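PDB 7AE5: phenolic acid decarboxylase from Sedimentibacter hydroxybenzoicus, which catalyses the reversible, non-oxidative decarboxylation of 4-hydroxybenzoate and 3,4-dihydroxybenzoate under anaerobic conditions, as a UbiD-family enzyme that uses prenylated FMN and manganese. Local coordinates for residues Ile203-Gly208 and Val259-His264; Lys244-Asp249 and Ile294-His299. All blocks are in the same frame, centred on the assembly; numbering follows the deposited sequence.

Interaction 1 of 2, residues Ile203-Gly208 and Val259-His264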
loop_
_atom_site.group_PDB
_atom_site.type_symbol
_atom_site.label_atom_id
_atom_site.label_comp_id
_atom_site.label_asym_id
_atom_site.label_seq_id
_atom_site.Cartn_x
_atom_site.Cartn_y
_atom_site.Cartn_z
ATOM N N ILE C 203 -37.816 8.860 37.722
ATOM C CA ILE C 203 -37.473 9.666 36.557
ATOM C C ILE C 203 -38.701 10.464 36.141
ATOM O O ILE C 203 -39.832 10.162 36.530
ATOM C CB ILE C 203 -36.965 8.827 35.356
ATOM C CG1 ILE C 203 -38.137 8.238 34.570
ATOM C CG2 ILE C 203 -36.006 7.731 35.803
ATOM C CD1 ILE C 203 -37.722 7.568 33.283
ATOM N N ALA C 204 -38.460 11.499 35.343
ATOM C CA ALA C 204 -39.513 12.289 34.723
ATOM C C ALA C 204 -39.295 12.309 33.218
ATOM O O ALA C 204 -38.170 12.502 32.747
ATOM C CB ALA C 204 -39.542 13.717 35.272
ATOM N N ILE C 205 -40.372 12.100 32.467
ATOM C CA ILE C 205 -40.326 12.025 31.010
ATOM C C ILE C 205 -41.174 13.167 30.469
ATOM O O ILE C 205 -42.405 13.144 30.592
ATOM C CB ILE C 205 -40.824 10.670 30.490
ATOM C CG1 ILE C 205 -39.973 9.532 31.055
ATOM C CG2 ILE C 205 -40.806 10.636 28.975
ATOM C CD1 ILE C 205 -40.604 8.170 30.894
ATOM N N THR C 206 -40.524 14.165 29.876
ATOM C CA THR C 206 -41.211 15.337 29.353
ATOM C C THR C 206 -41.321 15.256 27.836
ATOM O O THR C 206 -40.355 14.910 27.147
ATOM C CB THR C 206 -40.489 16.625 29.756
ATOM O OG1 THR C 206 -39.256 16.734 29.034
ATOM C CG2 THR C 206 -40.203 16.628 31.252
ATOM N N ILE C 207 -42.507 15.580 27.322
ATOM C CA ILE C 207 -42.819 15.500 25.901
ATOM C C ILE C 207 -43.374 16.844 25.452
ATOM O O ILE C 207 -44.187 17.456 26.156
ATOM C CB ILE C 207 -43.825 14.366 25.608
ATOM C CG1 ILE C 207 -43.300 13.033 26.149
ATOM C CG2 ILE C 207 -44.110 14.265 24.117
ATOM C CD1 ILE C 207 -44.361 11.962 26.279
ATOM N N GLY C 208 -42.936 17.305 24.282
ATOM C CA GLY C 208 -43.382 18.582 23.758
ATOM C C GLY C 208 -42.729 19.752 24.466
ATOM O O GLY C 208 -43.292 20.300 25.417
ATOM N N VAL C 259 -46.546 17.474 27.981
ATOM C CA VAL C 259 -46.837 16.289 28.781
ATOM C C VAL C 259 -45.632 15.999 29.667
ATOM O O VAL C 259 -44.483 16.125 29.230
ATOM C CB VAL C 259 -47.166 15.066 27.893
ATOM C CG1 VAL C 259 -47.454 13.840 28.744
ATOM C CG2 VAL C 259 -48.343 15.355 26.972
ATOM N N VAL C 260 -45.893 15.620 30.917
ATOM C CA VAL C 260 -44.855 15.186 31.846
ATOM C C VAL C 260 -45.255 13.826 32.402
ATOM O O VAL C 260 -46.368 13.663 32.913
ATOM C CB VAL C 260 -44.638 16.194 32.991
ATOM C CG1 VAL C 260 -43.552 15.696 33.933
ATOM C CG2 VAL C 260 -44.280 17.565 32.437
ATOM N N LEU C 261 -44.354 12.855 32.297
ATOM C CA LEU C 261 -44.591 11.495 32.775
ATOM C C LEU C 261 -43.693 11.256 33.983
ATOM O O LEU C 261 -42.491 11.015 33.836
ATOM C CB LEU C 261 -44.320 10.472 31.675
ATOM C CG LEU C 261 -45.025 10.682 30.336
ATOM C CD1 LEU C 261 -44.789 9.493 29.422
ATOM C CD2 LEU C 261 -46.508 10.900 30.553
ATOM N N GLU C 262 -44.277 11.320 35.175
ATOM C CA GLU C 262 -43.543 11.051 36.401
ATOM C C GLU C 262 -43.679 9.578 36.762
ATOM O O GLU C 262 -44.791 9.044 36.817
ATOM C CB GLU C 262 -44.051 11.936 37.540
ATOM C CG GLU C 262 -43.960 13.421 37.234
ATOM C CD GLU C 262 -44.471 14.287 38.368
ATOM O OE1 GLU C 262 -44.539 13.792 39.513
ATOM O OE2 GLU C 262 -44.801 15.465 38.113
ATOM N N GLY C 263 -42.549 8.927 36.993
ATOM C CA GLY C 263 -42.570 7.518 37.306
ATOM C C GLY C 263 -41.249 7.049 37.866
ATOM O O GLY C 263 -40.454 7.842 38.371
ATOM N N HIS C 264 -41.019 5.741 37.763
ATOM C CA HIS C 264 -39.821 5.145 38.332
ATOM C C HIS C 264 -39.436 3.898 37.553
ATOM O O HIS C 264 -40.295 3.176 37.040
ATOM C CB HIS C 264 -40.019 4.785 39.810
ATOM C CG HIS C 264 -41.064 3.736 40.042
ATOM N ND1 HIS C 264 -42.359 4.042 40.399
ATOM C CD2 HIS C 264 -41.004 2.384 39.968
ATOM C CE1 HIS C 264 -43.053 2.926 40.537
ATOM N NE2 HIS C 264 -42.253 1.905 40.281
#

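Interaction 2 of 2, residues Lys244-Asp249 and Ile294-His299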
loop_
_atom_site.group_PDB
_atom_site.type_symbol
_atom_site.label_atom_id
_atom_site.label_comp_id
_atom_site.label_asym_id
_atom_site.label_seq_id
_atom_site.Cartn_x
_atom_site.Cartn_y
_atom_site.Cartn_z
ATOM N N LYS C 244 -40.837 22.150 39.867
ATOM C CA LYS C 244 -40.617 20.878 40.540
ATOM C C LYS C 244 -41.637 19.843 40.084
ATOM O O LYS C 244 -42.800 20.163 39.827
ATOM C CB LYS C 244 -40.702 21.061 42.056
ATOM C CG LYS C 244 -39.954 20.011 42.859
ATOM C CD LYS C 244 -40.193 20.197 44.349
ATOM C CE LYS C 244 -41.525 19.594 44.766
ATOM N NZ LYS C 244 -41.403 18.781 46.006
ATOM N N SER C 245 -41.190 18.595 39.974
ATOM C CA SER C 245 -42.113 17.513 39.683
ATOM C C SER C 245 -43.070 17.318 40.855
ATOM O O SER C 245 -42.789 17.707 41.992
ATOM C CB SER C 245 -41.355 16.217 39.390
ATOM O OG SER C 245 -41.094 15.496 40.583
ATOM N N ASP C 246 -44.217 16.708 40.563
ATOM C CA ASP C 246 -45.262 16.585 41.574
ATOM C C ASP C 246 -44.870 15.594 42.664
ATOM O O ASP C 246 -45.030 15.874 43.857
ATOM C CB ASP C 246 -46.578 16.173 40.916
ATOM C CG ASP C 246 -47.518 17.345 40.707
ATOM O OD1 ASP C 246 -47.115 18.490 40.999
ATOM O OD2 ASP C 246 -48.658 17.119 40.252
ATOM N N LEU C 247 -44.346 14.433 42.275
ATOM C CA LEU C 247 -44.100 13.357 43.226
ATOM C C LEU C 247 -42.674 13.322 43.754
ATOM O O LEU C 247 -42.433 12.703 44.796
ATOM C CB LEU C 247 -44.419 12.003 42.584
ATOM C CG LEU C 247 -45.782 11.872 41.907
ATOM C CD1 LEU C 247 -45.887 10.538 41.188
ATOM C CD2 LEU C 247 -46.892 12.021 42.931
ATOM N N TYR C 248 -41.728 13.965 43.076
ATOM C CA TYR C 248 -40.313 13.815 43.391
ATOM C C TYR C 248 -39.685 15.190 43.558
ATOM O O TYR C 248 -39.750 16.022 42.647
ATOM C CB TYR C 248 -39.610 13.002 42.302
ATOM C CG TYR C 248 -40.246 11.641 42.109
ATOM C CD1 TYR C 248 -40.285 10.721 43.151
ATOM C CD2 TYR C 248 -40.833 11.286 40.901
ATOM C CE1 TYR C 248 -40.874 9.479 42.990
ATOM C CE2 TYR C 248 -41.424 10.046 40.730
ATOM C CZ TYR C 248 -41.442 9.147 41.779
ATOM O OH TYR C 248 -42.028 7.911 41.618
ATOM N N ASP C 249 -39.071 15.419 44.722
ATOM C CA ASP C 249 -38.559 16.743 45.061
ATOM C C ASP C 249 -37.300 17.076 44.270
ATOM O O ASP C 249 -37.087 18.233 43.886
ATOM C CB ASP C 249 -38.280 16.821 46.562
ATOM C CG ASP C 249 -39.537 16.673 47.398
ATOM O OD1 ASP C 249 -40.642 16.699 46.817
ATOM O OD2 ASP C 249 -39.419 16.529 48.635
ATOM N N ILE C 294 -45.311 4.341 35.295
ATOM C CA ILE C 294 -45.690 5.746 35.223
ATOM C C ILE C 294 -46.688 6.003 36.345
ATOM O O ILE C 294 -47.817 5.503 36.313
ATOM C CB ILE C 294 -46.261 6.101 33.844
ATOM C CG1 ILE C 294 -45.111 6.277 32.851
ATOM C CG2 ILE C 294 -47.090 7.376 33.911
ATOM C CD1 ILE C 294 -45.555 6.496 31.432
ATOM N N ASP C 295 -46.259 6.762 37.354
ATOM C CA ASP C 295 -47.053 6.976 38.557
ATOM C C ASP C 295 -47.987 8.175 38.455
ATOM O O ASP C 295 -49.029 8.192 39.120
ATOM C CB ASP C 295 -46.136 7.156 39.770
ATOM C CG ASP C 295 -45.236 5.957 40.006
ATOM O OD1 ASP C 295 -45.759 4.880 40.361
ATOM O OD2 ASP C 295 -44.006 6.095 39.838
ATOM N N ARG C 296 -47.646 9.174 37.643
ATOM C CA ARG C 296 -48.506 10.337 37.482
ATOM C C ARG C 296 -48.210 11.005 36.148
ATOM O O ARG C 296 -47.066 11.021 35.686
ATOM C CB ARG C 296 -48.323 11.339 38.629
ATOM C CG ARG C 296 -49.263 12.535 38.558
ATOM C CD ARG C 296 -48.818 13.652 39.483
ATOM N NE ARG C 296 -49.150 13.372 40.875
ATOM C CZ ARG C 296 -49.848 14.185 41.658
ATOM N NH1 ARG C 296 -50.303 15.347 41.217
ATOM N NH2 ARG C 296 -50.090 13.826 42.915
ATOM N N ILE C 297 -49.258 11.553 35.537
ATOM C CA ILE C 297 -49.155 12.324 34.305
ATOM C C ILE C 297 -49.659 13.733 34.583
ATOM O O ILE C 297 -50.754 13.908 35.128
ATOM C CB ILE C 297 -49.958 11.684 33.157
ATOM C CG1 ILE C 297 -49.285 10.396 32.685
ATOM C CG2 ILE C 297 -50.108 12.661 31.997
ATOM C CD1 ILE C 297 -50.115 9.607 31.696
ATOM N N THR C 298 -48.856 14.732 34.222
ATOM C CA THR C 298 -49.262 16.131 34.256
ATOM C C THR C 298 -49.092 16.711 32.860
ATOM O O THR C 298 -48.033 16.551 32.246
ATOM C CB THR C 298 -48.439 16.934 35.270
ATOM O OG1 THR C 298 -47.211 17.358 34.666
ATOM C CG2 THR C 298 -48.128 16.092 36.501
ATOM N N HIS C 299 -50.129 17.379 32.358
ATOM C CA HIS C 299 -50.106 17.831 30.975
ATOM C C HIS C 299 -50.908 19.115 30.819
ATOM O O HIS C 299 -51.824 19.397 31.598
ATOM C CB HIS C 299 -50.647 16.752 30.030
ATOM C CG HIS C 299 -52.117 16.501 30.170
ATOM N ND1 HIS C 299 -53.068 17.267 29.530
ATOM C CD2 HIS C 299 -52.799 15.569 30.877
ATOM C CE1 HIS C 299 -54.272 16.815 29.833
ATOM N NE2 HIS C 299 -54.137 15.787 30.651
#

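Interaction 1 of 2, residues Ile203-Gly208 and Val259-His264
Val259 and Ile207 begin an antiparallel ladder between strands 259-265 and 201-207, neighbours in the large antiparallel sheet of the Rift-related domain, which carries the predicted prenylated FMN site. They are a hydrogen-bonded pair: Ile207 N donates to Val259 O at 2.8 Å, and Val259 N donates back to Ile207 O. Val260 lies across from Thr206 as a non-hydrogen-bonded pair, with both side chains on the opposite face from Val259. Here Val260 CG2 meets Thr206 CG2 at 4.3 Å. The Thr206 hydroxyl, set between the backbone N and the carbonyl carbon (chi1 71°), bonds instead to Ser147 O and Asn209 ND2. Leu261 returns to the Val259 face and pairs with Ile205 through two short bonds, Leu261 N to Ile205 O at 2.6 Å and Ile205 N to Leu261 O at 2.7 Å. Leu261 CB sits 3.7 Å from Ile205 CB, while Leu261 CD1 crosses obliquely to touch Ile207 CD1 at 4.0 Å. Strand 287-299 adds Ile294 and Ile297 against the same leucine. Glu262 faces Ala204 without a hydrogen bond between their backbones, and its carboxylate serves the backbone N-H groups of Asp246 and Leu247. Gly263 closes the ladder with Ile203. Gly263 N approaches Ile203 O almost in line with the carbonyl (C=O...N 167°), whereas Ile203 N stands 40° out of the plane of the Gly263 carbonyl. Ile203 also lies close to the predicted cofactor-binding Met184, about 5 Å between side chains. His264 turns away and bonds through ND1 to Asp295. The chemistry is thus divided: six backbone bonds fix the register, aliphatic side chains pack against one another on the Leu261 face, and the polar ends of Thr206, Glu262 and His264 are spent on other parts of the domain.

Interaction 2 of 2, residues Lys244-Asp249 and Ile294-His299
Leu247 and Arg296 mark the nearest backbone approach, 7.8 Å from CA to CA, so the irregular loop 244-249 meets strand 287-299 through side chains. The strand carries a classic beta bulge, Asp295 and Arg296 both facing Glu262, and at the bulge both residues present their side chains to the loop of this Rift-related domain. Arg296 sends CG anti to its backbone N (chi1 -176°), and its chain then bends at chi3. Arg296 NH1 meets Asp246 OD2 in a salt bridge of 2.6 Å, with the guanidinium and carboxylate planes 86° apart and Asp246 CB over one guanidinium face. The other carboxylate oxygen, OD1, is held by Lys115 and Arg109. Leu247 supplies the apolar share: CD2 packs obliquely against the guanidinium, 3.3 Å from Arg296 NE, a buried nitrogen with no partner in the model. Leu247 CD1 lies 3.6 Å from Arg296 CB and 3.7 Å from Asp295 CB. An alanine in place of Arg296 would probably leave Asp246 OD2 without its charged mate and open a gap beside Leu247 CD2. Farther along the loop, Leu247 CB covers the centre of one face of the Tyr248 ring. Tyr248 OH donates a weak hydrogen bond of 3.2 Å to Asp295 OD2, the oxygen that also accepts from His264 ND1.

How the interactions relate
Strand 259-265 is the shared element: interaction 1 pairs it with strand 201-207 on one side, and strand 287-299, which carries the bulge of interaction 2, lies on its other side, joined by a probable bond from Val260 N to Thr298 O. The two contacts are centred about 7 Å apart but differ in character. Interaction 1 is buried and built from regular backbone bonds and aliphatic packing, on the side near the predicted cofactor residues. Interaction 2 is a surface contact, a loop meeting the sheet through a salt bridge, leucine packing and a weak tyrosine bond, away from the annotated sites. Glu262 connects them, standing in the first ladder while binding the loop backbone of the second.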